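Local coordinates for protein putative esterase (Sulfolobus solfataricus P2, PDB 2RAU) that is a putative esterase of the alpha/beta-hydrolase superfamily that probably cleaves lipid esters and binds calcium, at residues Leu87-Asn92 against Ser344-Trp349; Ile174-Gly179 against Ile298-Glu303; Gly213-Ile218 against Asp273-Tyr278; Ser245-Gly250 against Ser302-Ile307; Glu263-Ile268 against Val332-Asn337. One frame throughout, in Å; residues are numbered along the deposited sequence. Where two conformers were deposited one is given.

How the contacts relate
Contact 2 is the buried core: two parallel strands of the central sheet, joined by backbone hydrogen bonds and ended by a carboxylate-serine pair. Contacts 1, 3 and 5 are partly buried. Contact 1 lies against contact 2, V346 and W349 packing onto F300, I298 and I174, and joins two helices by apolar side chains. Contact 4 continues contact 2 along the chain, sharing S302 and E303, but is a surface contact of waters and a guanidinium group. Contacts 4 and 5 touch, L246 against M265, and both bring helices of the insert between strands 170-176 and 297-302 against core loops; contact 5 packs methyls beside one bridging water. Contact 3, proline packing beside a turn, lies within that insert.

Contact 1 of 5, residues Leu87-Asn92 against Ser344-Trp349; sequences LYLARN and SVVLKW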
# COMPACT_ATOMS: atom_id res chain seq x y z
N LEU A 87 10.87 2.70 6.37
CA LEU A 87 12.08 2.60 7.20
C LEU A 87 13.24 3.49 6.71
O LEU A 87 13.94 4.11 7.49
CB LEU A 87 12.49 1.14 7.33
CG LEU A 87 11.45 0.13 7.89
CD1 LEU A 87 12.09 -1.24 8.05
CD2 LEU A 87 10.81 0.53 9.23
N TYR A 88 13.41 3.56 5.41
CA TYR A 88 14.42 4.39 4.77
C TYR A 88 14.21 5.86 5.06
O TYR A 88 15.15 6.57 5.44
CB TYR A 88 14.36 4.17 3.23
CG TYR A 88 15.48 4.91 2.51
CD1 TYR A 88 16.74 4.32 2.37
CD2 TYR A 88 15.29 6.19 1.99
CE1 TYR A 88 17.76 4.98 1.71
CE2 TYR A 88 16.32 6.83 1.32
CZ TYR A 88 17.53 6.22 1.19
OH TYR A 88 18.55 6.84 0.53
N LEU A 89 12.98 6.34 4.88
CA LEU A 89 12.70 7.74 5.20
C LEU A 89 12.83 8.01 6.69
O LEU A 89 13.33 9.06 7.07
CB LEU A 89 11.36 8.21 4.62
CG LEU A 89 11.22 8.24 3.11
CD1 LEU A 89 9.78 8.67 2.82
CD2 LEU A 89 12.28 9.17 2.48
N ALA A 90 12.40 7.08 7.55
CA ALA A 90 12.57 7.26 8.99
C ALA A 90 14.06 7.30 9.38
O ALA A 90 14.47 8.12 10.20
CB ALA A 90 11.82 6.18 9.77
N ARG A 91 14.89 6.43 8.78
CA ARG A 91 16.34 6.44 9.05
C ARG A 91 16.98 7.74 8.64
O ARG A 91 17.96 8.15 9.20
CB ARG A 91 17.06 5.30 8.30
CG ARG A 91 16.97 3.97 8.99
CD ARG A 91 17.77 3.90 10.33
NE ARG A 91 19.20 3.97 10.11
CZ ARG A 91 19.95 2.96 9.68
NH1 ARG A 91 19.43 1.76 9.45
NH2 ARG A 91 21.24 3.15 9.49
N ASN A 92 16.39 8.38 7.64
CA ASN A 92 16.87 9.65 7.12
C ASN A 92 16.19 10.89 7.71
O ASN A 92 16.32 12.00 7.18
CB ASN A 92 16.81 9.56 5.59
CG ASN A 92 17.95 8.68 5.05
OD1 ASN A 92 19.06 9.15 5.00
ND2 ASN A 92 17.69 7.41 4.71
N SER A 344 16.06 6.55 -2.39
CA SER A 344 16.96 7.70 -2.38
C SER A 344 16.46 8.84 -3.26
O SER A 344 16.74 9.98 -2.98
CB SER A 344 18.36 7.31 -2.83
OG SER A 344 18.34 6.82 -4.18
N VAL A 345 15.71 8.53 -4.32
CA VAL A 345 15.19 9.56 -5.22
C VAL A 345 14.04 10.30 -4.54
O VAL A 345 13.94 11.53 -4.63
CB VAL A 345 14.74 8.96 -6.60
CG1 VAL A 345 14.17 10.08 -7.52
CG2 VAL A 345 15.90 8.22 -7.24
N VAL A 346 13.17 9.57 -3.83
CA VAL A 346 12.13 10.22 -3.04
C VAL A 346 12.75 11.15 -1.95
O VAL A 346 12.35 12.31 -1.79
CB VAL A 346 11.17 9.20 -2.38
CG1 VAL A 346 10.24 9.94 -1.36
CG2 VAL A 346 10.35 8.42 -3.41
N LEU A 347 13.77 10.67 -1.25
CA LEU A 347 14.45 11.48 -0.24
C LEU A 347 15.03 12.75 -0.85
O LEU A 347 14.90 13.81 -0.28
CB LEU A 347 15.59 10.69 0.42
CG LEU A 347 16.34 11.31 1.61
CD1 LEU A 347 15.38 11.50 2.76
CD2 LEU A 347 17.59 10.47 2.03
N LYS A 348 15.67 12.63 -2.00
CA LYS A 348 16.28 13.78 -2.64
C LYS A 348 15.20 14.77 -3.05
O LYS A 348 15.37 16.00 -2.91
CB LYS A 348 17.10 13.32 -3.84
CG LYS A 348 17.73 14.43 -4.60
CD LYS A 348 18.53 13.87 -5.79
N TRP A 349 14.10 14.26 -3.59
CA TRP A 349 12.97 15.10 -3.96
C TRP A 349 12.43 15.85 -2.74
O TRP A 349 12.19 17.06 -2.82
CB TRP A 349 11.87 14.26 -4.60
CG TRP A 349 10.70 15.06 -5.02
CD1 TRP A 349 10.56 15.74 -6.17
CD2 TRP A 349 9.50 15.28 -4.27
NE1 TRP A 349 9.34 16.37 -6.21
CE2 TRP A 349 8.66 16.07 -5.06
CE3 TRP A 349 9.03 14.81 -3.04
CZ2 TRP A 349 7.38 16.47 -4.62
CZ3 TRP A 349 7.76 15.22 -2.60
CH2 TRP A 349 6.95 16.02 -3.40
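L347 of helix 338-353 reaches with both methyls into the end of helix 85-91, where Y88, L89 and N92 receive it. The two helices pack beside each other on one face of the central sheet of an alpha/beta-hydrolase fold; their short segments cross at -44° with the axes 10.3 Å apart. The contact is apolar for the most part. L347 has CG anti to its backbone N (chi1 -174°), and from there CD1 lies 3.9 Å from L89 CD2, the two leucines sliding past each other in opposite directions. Its CD2 meets Y88 CE2 at 3.9 Å. L89 CD1 and V346 CG1 touch more loosely. Polar side chains take part without bonding across: CD2 of L347 approaches N92 CG to 3.5 Å as the two side chains cross at about a right angle, and Y88 OH rests 3.4 Å from S344 CB, while S344 OG bonds to E339 O. N92, the first residue past its helix, instead folds back: ND2 donates to Y88 O over 2.8 Å, and N92 N reaches the same oxygen from the opposite face of its plane. That fold leaves ND2 over the centre of the Y88 ring, 3.6 Å above its plane.

Contact 2 of 5, residues Ile174-Gly179 against Ile298-Glu303; sequences ILLDGG and IAFVSE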
# COMPACT_ATOMS: atom_id res chain seq x y z
N ILE A 174 3.65 12.06 -3.46
CA ILE A 174 4.61 11.06 -3.93
C ILE A 174 3.82 9.82 -4.38
O ILE A 174 3.27 9.09 -3.55
CB ILE A 174 5.58 10.64 -2.81
CG1 ILE A 174 6.35 11.87 -2.27
CG2 ILE A 174 6.53 9.48 -3.29
CD1 ILE A 174 6.89 11.66 -0.85
N LEU A 175 3.77 9.58 -5.68
CA LEU A 175 3.03 8.44 -6.23
C LEU A 175 4.00 7.33 -6.64
O LEU A 175 4.83 7.50 -7.53
CB LEU A 175 2.16 8.88 -7.42
CG LEU A 175 1.20 10.06 -7.13
CD1 LEU A 175 0.58 10.60 -8.47
CD2 LEU A 175 0.15 9.64 -6.03
N LEU A 176 3.94 6.22 -5.91
CA LEU A 176 4.82 5.06 -6.09
C LEU A 176 4.05 4.00 -6.90
O LEU A 176 3.34 3.13 -6.36
CB LEU A 176 5.27 4.53 -4.71
CG LEU A 176 6.03 5.55 -3.82
CD1 LEU A 176 6.06 5.11 -2.38
CD2 LEU A 176 7.43 5.82 -4.35
N ASP A 177 4.15 4.12 -8.20
CA ASP A 177 3.42 3.27 -9.14
C ASP A 177 1.92 3.23 -8.77
O ASP A 177 1.33 2.18 -8.57
CB ASP A 177 4.07 1.87 -9.24
CG ASP A 177 4.12 1.32 -10.67
OD1 ASP A 177 4.08 2.10 -11.64
OD2 ASP A 177 4.23 0.06 -10.80
N GLY A 178 1.30 4.41 -8.72
CA GLY A 178 -0.11 4.43 -8.38
C GLY A 178 -0.78 5.74 -8.73
O GLY A 178 -0.26 6.81 -8.48
N GLY A 179 -1.97 5.65 -9.27
CA GLY A 179 -2.75 6.83 -9.62
C GLY A 179 -3.88 6.41 -10.55
O GLY A 179 -4.04 5.20 -10.84
N ILE A 298 5.84 14.03 -7.33
CA ILE A 298 6.79 13.11 -7.97
C ILE A 298 6.03 11.78 -8.17
O ILE A 298 5.34 11.30 -7.27
CB ILE A 298 8.15 12.97 -7.20
CG1 ILE A 298 9.17 12.18 -8.04
CG2 ILE A 298 7.94 12.40 -5.77
CD1 ILE A 298 10.53 12.20 -7.45
N ALA A 299 6.13 11.22 -9.39
CA ALA A 299 5.42 10.00 -9.75
C ALA A 299 6.40 9.02 -10.33
O ALA A 299 7.14 9.34 -11.25
CB ALA A 299 4.29 10.29 -10.75
N PHE A 300 6.45 7.83 -9.75
CA PHE A 300 7.28 6.74 -10.26
C PHE A 300 6.39 5.74 -11.02
O PHE A 300 5.32 5.37 -10.54
CB PHE A 300 7.99 6.01 -9.14
CG PHE A 300 9.01 6.84 -8.41
CD1 PHE A 300 8.60 7.75 -7.45
CD2 PHE A 300 10.37 6.69 -8.65
CE1 PHE A 300 9.52 8.50 -6.77
CE2 PHE A 300 11.30 7.43 -7.96
CZ PHE A 300 10.88 8.33 -7.01
N VAL A 301 6.83 5.31 -12.20
CA VAL A 301 6.04 4.38 -13.02
C VAL A 301 6.90 3.20 -13.50
O VAL A 301 7.92 3.38 -14.15
CB VAL A 301 5.28 5.13 -14.16
CG1 VAL A 301 6.23 5.67 -15.24
CG2 VAL A 301 4.21 4.25 -14.76
N SER A 302 6.48 1.99 -13.14
CA SER A 302 7.18 0.75 -13.51
C SER A 302 7.06 0.50 -15.04
O SER A 302 5.99 0.63 -15.63
CB SER A 302 6.64 -0.45 -12.72
OG SER A 302 5.25 -0.70 -12.90
N GLU A 303 8.17 0.14 -15.67
CA GLU A 303 8.14 -0.17 -17.10
C GLU A 303 7.24 -1.35 -17.45
O GLU A 303 6.58 -1.32 -18.47
CB GLU A 303 9.55 -0.45 -17.63
CG GLU A 303 9.58 -0.53 -19.13
CD GLU A 303 10.98 -0.58 -19.69
OE1 GLU A 303 11.84 -1.20 -19.04
OE2 GLU A 303 11.20 -0.01 -20.78
O HOH W 1 2.63 6.51 -10.44
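D177 and S302 meet where the two strands end, and S302 bonds to both oxygens of the carboxylate. S302 N holds D177 OD1 at 2.8 Å, coming from above the carboxylate plane, 56° out of it. S302 OG donates to D177 OD2, modelled at 2.5 Å, shorter than such a bond should be and so doubtful in length. OD2 also bonds to H329 ND1, and S302 OG accepts from G306 N while donating to the carboxylate. This is consistent with D177 being the acid of a Ser-His-Asp triad, with S302 in its second shell. One step back, D177 N donates to F300 O at 2.9 Å with a bent angle of 133°, and a water links that same oxygen to G178 N. Behind these lies regular parallel pairing: L175 N to I298 O and F300 N to L175 O, both 2.8 Å and nearly straight. L176 CD2 lies 3.8 Å from F300 CD1, the two side chains side by side, and I174 and I298 pair likewise on the same sheet face. L175 and A299 occupy the other face. Helix 338-353 covers the F300 face through V342, V346 and W349, while strands 146-151 and 320-324 flank the pair on either side.

Contact 3 of 5, residues Gly213-Ile218 against Asp273-Tyr278; sequences GPNNPI and DPYWPY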
# COMPACT_ATOMS: atom_id res chain seq x y z
N GLY A 213 -1.82 -13.60 1.31
CA GLY A 213 -2.56 -13.43 2.57
C GLY A 213 -2.71 -14.70 3.36
O GLY A 213 -2.15 -15.76 3.01
N PRO A 214 -3.45 -14.62 4.47
CA PRO A 214 -3.44 -15.74 5.38
C PRO A 214 -4.10 -16.99 4.84
O PRO A 214 -3.92 -18.06 5.41
CB PRO A 214 -4.21 -15.23 6.59
CG PRO A 214 -4.77 -14.02 6.24
CD PRO A 214 -4.28 -13.51 4.97
N ASN A 215 -4.91 -16.85 3.80
CA ASN A 215 -5.61 -18.01 3.24
C ASN A 215 -4.83 -18.75 2.12
O ASN A 215 -5.29 -19.78 1.61
CB ASN A 215 -7.01 -17.61 2.74
CG ASN A 215 -7.98 -17.29 3.86
OD1 ASN A 215 -7.94 -17.88 4.94
ND2 ASN A 215 -8.91 -16.41 3.57
N ASN A 216 -3.64 -18.22 1.82
CA ASN A 216 -2.71 -18.77 0.81
C ASN A 216 -1.27 -18.98 1.35
O ASN A 216 -0.31 -18.26 0.96
CB ASN A 216 -2.72 -17.89 -0.43
CG ASN A 216 -4.05 -17.88 -1.07
OD1 ASN A 216 -4.49 -18.92 -1.58
ND2 ASN A 216 -4.77 -16.73 -0.97
N PRO A 217 -1.11 -19.95 2.23
CA PRO A 217 0.22 -20.25 2.82
C PRO A 217 1.30 -20.80 1.83
O PRO A 217 2.45 -20.93 2.24
CB PRO A 217 -0.11 -21.28 3.89
CG PRO A 217 -1.36 -21.92 3.43
CD PRO A 217 -2.16 -20.81 2.82
N ILE A 218 0.90 -21.06 0.57
CA ILE A 218 1.79 -21.50 -0.49
C ILE A 218 3.02 -20.64 -0.62
O ILE A 218 4.12 -21.17 -0.79
CB ILE A 218 1.08 -21.56 -1.86
CG1 ILE A 218 2.07 -22.05 -2.94
CG2 ILE A 218 0.43 -20.26 -2.26
CD1 ILE A 218 1.36 -22.56 -4.24
N ASP A 273 -3.52 -8.62 3.62
CA ASP A 273 -4.86 -8.88 4.14
C ASP A 273 -5.60 -9.83 3.19
O ASP A 273 -5.31 -9.89 2.02
CB ASP A 273 -5.67 -7.58 4.27
CG ASP A 273 -5.19 -6.67 5.39
OD1 ASP A 273 -4.87 -7.20 6.48
OD2 ASP A 273 -5.29 -5.42 5.23
N PRO A 274 -6.56 -10.61 3.71
CA PRO A 274 -7.24 -11.58 2.85
C PRO A 274 -8.21 -11.03 1.81
O PRO A 274 -8.47 -11.67 0.81
CB PRO A 274 -8.03 -12.42 3.87
CG PRO A 274 -8.16 -11.53 5.08
CD PRO A 274 -6.95 -10.71 5.12
N TYR A 275 -8.81 -9.88 2.11
CA TYR A 275 -9.93 -9.36 1.34
C TYR A 275 -9.92 -7.86 1.15
O TYR A 275 -9.42 -7.11 1.99
CB TYR A 275 -11.24 -9.70 2.03
CG TYR A 275 -11.49 -11.18 2.31
CD1 TYR A 275 -11.62 -12.08 1.26
CD2 TYR A 275 -11.70 -11.64 3.61
CE1 TYR A 275 -11.88 -13.44 1.51
CE2 TYR A 275 -12.00 -12.96 3.85
CZ TYR A 275 -12.10 -13.85 2.79
OH TYR A 275 -12.40 -15.17 2.98
N TRP A 276 -10.54 -7.44 0.05
CA TRP A 276 -10.63 -6.04 -0.33
C TRP A 276 -12.07 -5.79 -0.80
O TRP A 276 -12.60 -6.58 -1.51
CB TRP A 276 -9.68 -5.74 -1.47
CG TRP A 276 -9.52 -4.31 -1.79
CD1 TRP A 276 -10.05 -3.63 -2.86
CD2 TRP A 276 -8.75 -3.35 -1.05
NE1 TRP A 276 -9.65 -2.30 -2.82
CE2 TRP A 276 -8.86 -2.11 -1.72
CE3 TRP A 276 -7.97 -3.41 0.10
CZ2 TRP A 276 -8.20 -0.96 -1.27
CZ3 TRP A 276 -7.32 -2.28 0.52
CH2 TRP A 276 -7.43 -1.07 -0.16
N PRO A 277 -12.70 -4.68 -0.37
CA PRO A 277 -14.07 -4.46 -0.76
C PRO A 277 -14.25 -4.14 -2.24
O PRO A 277 -13.50 -3.34 -2.83
CB PRO A 277 -14.49 -3.27 0.10
CG PRO A 277 -13.20 -2.50 0.28
CD PRO A 277 -12.18 -3.59 0.48
N TYR A 278 -15.22 -4.81 -2.84
CA TYR A 278 -15.66 -4.46 -4.20
C TYR A 278 -16.15 -3.02 -4.35
O TYR A 278 -16.06 -2.45 -5.44
CB TYR A 278 -16.78 -5.42 -4.71
CG TYR A 278 -16.25 -6.55 -5.58
CD1 TYR A 278 -15.78 -6.29 -6.87
CD2 TYR A 278 -16.24 -7.87 -5.14
CE1 TYR A 278 -15.30 -7.31 -7.68
CE2 TYR A 278 -15.74 -8.88 -5.94
CZ TYR A 278 -15.28 -8.59 -7.22
OH TYR A 278 -14.76 -9.58 -8.03
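P214 overlaps the ring of P274, CD against CD at 3.9 Å, with the two side chains crossing at about a right angle. W71 touches both prolines from outside the contact. Next along, the N215 side chain crosses that of Y275 at about a right angle, amide and ring planes 62° apart. N215 ND2 stands 3.8 Å from Y275 OH without bonding to it; ND2 donates instead to P108 O, and Y275 OH makes a weak hydrogen bond to L110 O. N215 ND2 also lies 4.1 Å from P274 CB, which itself sits over one face of the Y275 ring, offset toward the rim. P214 and N215 are the two central residues of a type I beta turn, closed by N216 N to G213 O at 3.1 Å. The turn follows strand 207-209, which pairs antiparallel with strand 275-277 in the insert between strands 170-176 and 297-302, where alpha/beta hydrolases commonly carry their cap. G213 runs at phi 81° beside D273, where a CB would press on D273 O and collide with P214 CD.

Contact 4 of 5, residues Ser245-Gly250 against Ser302-Ile307; sequences SLYVTG and SERFGI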
# COMPACT_ATOMS: atom_id res chain seq x y z
N SER A 245 4.61 -16.53 -12.12
CA SER A 245 3.25 -15.99 -12.07
C SER A 245 3.28 -14.48 -11.81
O SER A 245 2.46 -13.74 -12.36
CB SER A 245 2.36 -16.69 -11.03
OG SER A 245 2.69 -16.36 -9.70
N LEU A 246 4.24 -14.02 -11.00
CA LEU A 246 4.46 -12.59 -10.79
C LEU A 246 4.98 -11.89 -12.06
O LEU A 246 4.61 -10.78 -12.36
CB LEU A 246 5.42 -12.35 -9.62
CG LEU A 246 4.86 -12.82 -8.25
CD1 LEU A 246 5.89 -12.70 -7.12
CD2 LEU A 246 3.53 -12.13 -7.87
N TYR A 247 5.86 -12.56 -12.79
CA TYR A 247 6.38 -12.01 -14.02
C TYR A 247 5.30 -11.79 -15.05
O TYR A 247 5.24 -10.74 -15.68
CB TYR A 247 7.43 -12.94 -14.58
CG TYR A 247 8.04 -12.51 -15.89
CD1 TYR A 247 8.94 -11.45 -15.97
CD2 TYR A 247 7.75 -13.21 -17.05
CE1 TYR A 247 9.51 -11.12 -17.14
CE2 TYR A 247 8.30 -12.89 -18.20
CZ TYR A 247 9.17 -11.82 -18.25
OH TYR A 247 9.73 -11.52 -19.44
N VAL A 248 4.47 -12.81 -15.23
CA VAL A 248 3.43 -12.81 -16.26
C VAL A 248 2.40 -11.69 -16.02
O VAL A 248 1.93 -11.13 -16.97
CB VAL A 248 2.80 -14.21 -16.33
CG1 VAL A 248 1.48 -14.20 -16.96
CG2 VAL A 248 3.75 -15.14 -17.08
N THR A 249 2.15 -11.35 -14.76
CA THR A 249 1.25 -10.25 -14.36
C THR A 249 1.90 -8.87 -14.28
O THR A 249 1.23 -7.90 -13.92
CB THR A 249 0.50 -10.56 -13.06
OG1 THR A 249 1.41 -10.80 -11.96
CG2 THR A 249 -0.36 -11.80 -13.24
N GLY A 250 3.16 -8.75 -14.66
CA GLY A 250 3.88 -7.48 -14.59
C GLY A 250 4.25 -7.04 -13.18
O GLY A 250 4.64 -5.92 -12.96
N SER A 302 6.48 1.99 -13.14
CA SER A 302 7.18 0.75 -13.51
C SER A 302 7.06 0.50 -15.04
O SER A 302 5.99 0.63 -15.63
CB SER A 302 6.64 -0.45 -12.72
OG SER A 302 5.25 -0.70 -12.90
N GLU A 303 8.17 0.14 -15.67
CA GLU A 303 8.14 -0.17 -17.10
C GLU A 303 7.24 -1.35 -17.45
O GLU A 303 6.58 -1.32 -18.47
CB GLU A 303 9.55 -0.45 -17.63
CG GLU A 303 9.58 -0.53 -19.13
CD GLU A 303 10.98 -0.58 -19.69
OE1 GLU A 303 11.84 -1.20 -19.04
OE2 GLU A 303 11.20 -0.01 -20.78
N ARG A 304 7.24 -2.39 -16.62
CA ARG A 304 6.53 -3.65 -16.98
C ARG A 304 5.07 -3.72 -16.54
O ARG A 304 4.40 -4.70 -16.80
CB ARG A 304 7.30 -4.87 -16.48
CG ARG A 304 8.74 -4.95 -17.00
CD ARG A 304 9.41 -6.27 -16.66
NE ARG A 304 8.71 -7.36 -17.31
CZ ARG A 304 8.88 -7.73 -18.58
NH1 ARG A 304 9.81 -7.20 -19.36
NH2 ARG A 304 8.14 -8.68 -19.07
N PHE A 305 4.58 -2.64 -15.92
CA PHE A 305 3.21 -2.60 -15.41
C PHE A 305 2.60 -1.22 -15.49
O PHE A 305 1.58 -1.02 -16.11
CB PHE A 305 3.18 -3.12 -13.97
CG PHE A 305 1.82 -3.10 -13.33
CD1 PHE A 305 0.93 -4.13 -13.54
CD2 PHE A 305 1.45 -2.04 -12.51
CE1 PHE A 305 -0.31 -4.13 -12.96
CE2 PHE A 305 0.20 -2.03 -11.92
CZ PHE A 305 -0.69 -3.07 -12.15
N GLY A 306 3.24 -0.25 -14.83
CA GLY A 306 2.65 1.09 -14.68
C GLY A 306 2.52 1.92 -15.94
O GLY A 306 1.54 2.64 -16.09
N ILE A 307 3.51 1.88 -16.83
CA ILE A 307 3.43 2.69 -18.05
C ILE A 307 2.25 2.26 -18.88
O ILE A 307 1.64 3.06 -19.54
CB ILE A 307 4.72 2.68 -18.93
CG1 ILE A 307 5.07 1.27 -19.37
CG2 ILE A 307 5.88 3.34 -18.24
CD1 ILE A 307 6.20 1.20 -20.43
O HOH W 2 7.02 -8.55 -15.41
O HOH W 3 5.69 -9.68 -18.10
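R304 sets its guanidinium nearly parallel to the Y247 ring, planes 9° apart, with Y247 CE1 over one of its faces. CE1 lies 3.4 Å from R304 NH2, while the 3.3 Å approach of Y247 OH to NH2 is too poorly angled for a hydrogen bond. The turn at chi3 (63°) sets NE so that two waters at the guanidinium edge bridge to the helix end: one joins R304 NE to Y247 O, the other R304 NH2 to the same oxygen, which also accepts G250 N. R304 O then stands 3.6 Å from G250 CA, where a CB would clash. F305 packs CB at 3.3 Å from G250 O and CD1 at 3.8 Å from T249 O. H329, probably the triad histidine, meets the F305 ring. G250, at positive phi, ends helix 238-248 in a Schellman motif, and its backbone bond to H329 places this helix end beside the likely active site.

Contact 5 of 5, residues Glu263-Ile268 against Val332-Asn337; sequences EDMFPI and VYTGEN
The loop leading into helix 338-353, just past the probable triad histidine H329, leans T334 against D264, M265 and I268 of helix 262-270. T334 OG1 is anti to the backbone N (chi1 -168°), and CG2 lies between the backbone N and the carbonyl carbon, facing the helix. There I268 CD1 comes to 3.5 Å of CG2, the two side chains tip to tip, and CE of M265, a selenomethionine bent at chi2 and chi3, lies 3.6 Å from the same methyl. T334 OG1 touches D264 CB at 3.4 Å rather than bonding to the carboxylate. The helix belongs to the cap-like insert of the alpha/beta-hydrolase fold, and it kinks at P267, whose nitrogen has no N-H to give the preceding turn. D264 OD2 rests 3.3 Å from G335 CA, where phi 97° and psi 148° would press a CB onto the carbonyl oxygen of T334. A water donates to D264 OD2 at 2.6 Å and accepts from E336 N at 3.1 Å, while OD1 forms a salt bridge with K83.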
# COMPACT_ATOMS: atom_id res chain seq x y z
N GLU A 263 12.98 -13.95 -1.84
CA GLU A 263 13.17 -13.53 -0.45
C GLU A 263 12.48 -12.20 -0.15
O GLU A 263 12.12 -11.92 1.01
CB GLU A 263 14.66 -13.41 -0.12
CG GLU A 263 15.42 -14.73 -0.08
CD GLU A 263 15.75 -15.31 -1.42
OE1 GLU A 263 15.80 -14.62 -2.46
OE2 GLU A 263 16.01 -16.49 -1.41
N ASP A 264 12.31 -11.39 -1.19
CA ASP A 264 11.58 -10.10 -1.11
C ASP A 264 10.09 -10.29 -1.46
O ASP A 264 9.22 -9.77 -0.75
CB ASP A 264 12.21 -9.06 -2.05
CG ASP A 264 13.65 -8.74 -1.67
OD1 ASP A 264 13.97 -8.78 -0.46
OD2 ASP A 264 14.48 -8.47 -2.57
N MSE A 265 9.81 -11.05 -2.49
CA MSE A 265 8.44 -11.14 -3.05
C MSE A 265 7.51 -12.00 -2.22
O MSE A 265 6.35 -11.66 -2.02
CB MSE A 265 8.41 -11.65 -4.47
CG MSE A 265 9.14 -10.80 -5.51
SE MSE A 265 8.15 -9.12 -5.71
CE MSE A 265 9.71 -8.03 -6.12
N PHE A 266 8.02 -13.15 -1.81
CA PHE A 266 7.15 -14.13 -1.11
C PHE A 266 6.62 -13.56 0.22
O PHE A 266 5.43 -13.78 0.54
CB PHE A 266 7.83 -15.50 -0.98
CG PHE A 266 7.93 -16.31 -2.31
CD1 PHE A 266 7.66 -15.73 -3.57
CD2 PHE A 266 8.44 -17.60 -2.30
CE1 PHE A 266 7.83 -16.44 -4.73
CE2 PHE A 266 8.60 -18.30 -3.47
CZ PHE A 266 8.27 -17.74 -4.67
N PRO A 267 7.49 -12.89 1.03
CA PRO A 267 6.97 -12.25 2.25
C PRO A 267 5.90 -11.20 2.07
O PRO A 267 5.02 -11.13 2.91
CB PRO A 267 8.21 -11.75 2.98
CG PRO A 267 9.29 -12.62 2.50
CD PRO A 267 8.97 -12.82 1.02
N ILE A 268 5.93 -10.48 0.94
CA ILE A 268 4.92 -9.47 0.60
C ILE A 268 3.61 -10.17 0.33
O ILE A 268 2.59 -9.83 0.89
CB ILE A 268 5.34 -8.53 -0.62
CG1 ILE A 268 6.49 -7.61 -0.16
CG2 ILE A 268 4.10 -7.77 -1.17
CD1 ILE A 268 7.29 -6.83 -1.30
N VAL A 332 8.96 -1.80 -7.27
CA VAL A 332 8.91 -0.40 -6.79
C VAL A 332 9.04 -0.28 -5.26
O VAL A 332 9.60 0.69 -4.73
CB VAL A 332 7.63 0.31 -7.33
CG1 VAL A 332 7.60 1.80 -6.89
CG2 VAL A 332 7.59 0.20 -8.89
N TYR A 333 8.62 -1.33 -4.57
CA TYR A 333 8.46 -1.38 -3.11
C TYR A 333 9.48 -2.21 -2.34
O TYR A 333 9.50 -2.19 -1.13
CB TYR A 333 7.05 -1.91 -2.78
CG TYR A 333 5.99 -1.29 -3.63
CD1 TYR A 333 5.81 0.08 -3.66
CD2 TYR A 333 5.14 -2.07 -4.39
CE1 TYR A 333 4.86 0.67 -4.50
CE2 TYR A 333 4.19 -1.51 -5.21
CZ TYR A 333 4.06 -0.14 -5.26
OH TYR A 333 3.12 0.43 -6.09
N THR A 334 10.33 -2.97 -3.03
CA THR A 334 11.25 -3.88 -2.37
C THR A 334 12.43 -4.21 -3.29
O THR A 334 12.46 -3.78 -4.47
CB THR A 334 10.56 -5.20 -1.93
OG1 THR A 334 11.45 -5.92 -1.06
CG2 THR A 334 10.15 -6.08 -3.18
N GLY A 335 13.44 -4.89 -2.73
CA GLY A 335 14.61 -5.32 -3.47
C GLY A 335 15.76 -4.36 -3.31
O GLY A 335 15.55 -3.17 -3.16
N GLU A 336 16.98 -4.88 -3.35
CA GLU A 336 18.15 -4.03 -3.09
C GLU A 336 18.34 -2.86 -4.05
O GLU A 336 18.88 -1.83 -3.66
CB GLU A 336 19.41 -4.88 -2.99
CG GLU A 336 19.76 -5.60 -4.26
CD GLU A 336 21.12 -6.31 -4.19
OE1 GLU A 336 21.78 -6.25 -3.12
OE2 GLU A 336 21.52 -6.90 -5.21
N ASN A 337 17.85 -2.99 -5.28
CA ASN A 337 17.99 -1.89 -6.28
C ASN A 337 16.97 -0.75 -6.12
O ASN A 337 17.14 0.34 -6.66
CB ASN A 337 17.96 -2.48 -7.69
CG ASN A 337 19.02 -3.52 -7.90
OD1 ASN A 337 18.75 -4.72 -8.19
ND2 ASN A 337 20.24 -3.10 -7.76
O HOH W 4 17.02 -7.94 -3.04